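Local coordinates for protein capsid (Human calicivirus NLV/Boxer/2001/US, PDB 4RDL) that forms the protruding domain of the norovirus capsid, which binds Lewis y histo-blood group glycan and so probably attaches the virus to host cells, at residues A246-D251 against I299-R304. Sequence-based numbering, arbitrary orientation.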
# COMPACT_ATOMS: atom_id res chain seq x y z
N ALA A 246 1.38 22.39 4.32
CA ALA A 246 1.46 23.39 5.38
C ALA A 246 2.82 24.05 5.39
O ALA A 246 3.84 23.37 5.40
CB ALA A 246 1.17 22.75 6.73
N PRO A 247 2.85 25.39 5.36
CA PRO A 247 4.15 26.08 5.41
C PRO A 247 4.93 25.74 6.68
O PRO A 247 4.35 25.58 7.75
CB PRO A 247 3.75 27.56 5.42
CG PRO A 247 2.45 27.58 4.67
CD PRO A 247 1.74 26.33 5.11
N THR A 248 6.24 25.60 6.52
CA THR A 248 7.15 25.35 7.64
C THR A 248 7.44 26.67 8.34
O THR A 248 7.86 27.64 7.71
CB THR A 248 8.45 24.71 7.14
OG1 THR A 248 8.15 23.43 6.55
CG2 THR A 248 9.46 24.52 8.27
N ARG A 249 7.22 26.72 9.65
CA ARG A 249 7.28 27.99 10.37
C ARG A 249 8.25 27.99 11.56
O ARG A 249 8.15 28.83 12.45
CB ARG A 249 5.87 28.39 10.82
CG ARG A 249 4.89 28.59 9.66
CD ARG A 249 3.44 28.72 10.13
NE ARG A 249 3.01 27.55 10.89
CZ ARG A 249 2.33 26.51 10.40
NH1 ARG A 249 1.98 26.46 9.11
NH2 ARG A 249 2.01 25.51 11.22
N GLY A 250 9.20 27.06 11.56
CA GLY A 250 10.20 27.01 12.61
C GLY A 250 11.33 26.07 12.25
O GLY A 250 11.27 25.39 11.22
N ASP A 251 12.35 26.00 13.11
CA ASP A 251 13.48 25.11 12.88
C ASP A 251 13.08 23.65 12.91
O ASP A 251 13.61 22.82 12.16
CB ASP A 251 14.56 25.32 13.94
CG ASP A 251 15.24 26.67 13.86
OD1 ASP A 251 15.14 27.33 12.80
OD2 ASP A 251 15.87 27.06 14.86
N ILE A 299 2.82 19.44 18.44
CA ILE A 299 2.65 20.38 19.55
C ILE A 299 2.86 21.81 19.08
O ILE A 299 1.97 22.66 19.22
CB ILE A 299 3.64 20.06 20.71
CG1 ILE A 299 3.48 18.61 21.17
CG2 ILE A 299 3.47 21.06 21.86
CD1 ILE A 299 2.06 18.26 21.60
N SER A 300 4.04 22.09 18.53
CA SER A 300 4.35 23.42 18.03
C SER A 300 5.66 23.42 17.28
O SER A 300 6.44 22.48 17.38
CB SER A 300 4.46 24.42 19.19
OG SER A 300 5.68 24.23 19.87
N TRP A 301 5.89 24.49 16.53
CA TRP A 301 7.21 24.75 15.99
C TRP A 301 8.11 25.19 17.15
O TRP A 301 7.66 25.93 18.04
CB TRP A 301 7.14 25.84 14.91
CG TRP A 301 6.35 25.40 13.71
CD1 TRP A 301 5.07 25.75 13.38
CD2 TRP A 301 6.79 24.50 12.69
NE1 TRP A 301 4.69 25.13 12.21
CE2 TRP A 301 5.73 24.36 11.76
CE3 TRP A 301 7.98 23.80 12.46
CZ2 TRP A 301 5.84 23.55 10.63
CZ3 TRP A 301 8.08 23.00 11.34
CH2 TRP A 301 7.02 22.88 10.44
N VAL A 302 9.35 24.71 17.16
CA VAL A 302 10.29 25.04 18.22
C VAL A 302 11.64 25.36 17.60
O VAL A 302 11.89 25.01 16.44
CB VAL A 302 10.45 23.90 19.26
CG1 VAL A 302 9.13 23.64 19.98
CG2 VAL A 302 10.97 22.62 18.59
N SER A 303 12.51 26.01 18.35
CA SER A 303 13.82 26.32 17.81
C SER A 303 14.70 25.07 17.80
O SER A 303 14.40 24.07 18.48
CB SER A 303 14.48 27.47 18.57
OG SER A 303 15.44 27.02 19.50
N ARG A 304 15.77 25.11 17.02
CA ARG A 304 16.69 23.98 16.94
C ARG A 304 17.29 23.67 18.31
O ARG A 304 17.78 22.57 18.53
CB ARG A 304 17.80 24.27 15.93
CG ARG A 304 18.62 25.52 16.23
CD ARG A 304 19.37 25.96 14.98
NE ARG A 304 20.10 27.20 15.18
CZ ARG A 304 19.60 28.42 14.96
NH1 ARG A 304 18.35 28.55 14.53
NH2 ARG A 304 20.34 29.50 15.16
O HOH W 1 12.34 28.10 15.09
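W301 lays one face of its indole against the backbone from T248 to G250. The peptide N of R249 sits over the middle of the ring system, 3.5 Å above its plane. R249 CB makes a CH-pi contact with the five-membered ring, 3.9 Å from its centroid. At the far end of the indole, T248 CG2 touches W301 CH2 at 3.7 Å. The R249 chain bends at chi3 (-58°), which brings its guanidinium round to the pyrrole edge, nearly perpendicular to the indole. R249 NH2 lies 2.9 Å from W301 NE1, but both are donors and no hydrogen bond forms.

The other end is looser and wetter. D251 OD2 takes two bonds from R304: the backbone N at 2.9 Å, through the anti lone pair, and NH1 at 2.9 Å in a salt bridge. The NH1 hydrogen bond within this salt bridge is bent, with an N-H...O angle of 138°. A water accepts from D251 N and reaches V302 O only weakly.

The contact lies far from the glycan pockets. It packs the connection between helix 235-244 and strand 252-258 onto the end of strand 295-302, the antiparallel neighbour of 252-258 in the antiparallel sheet of the P1 subdomain.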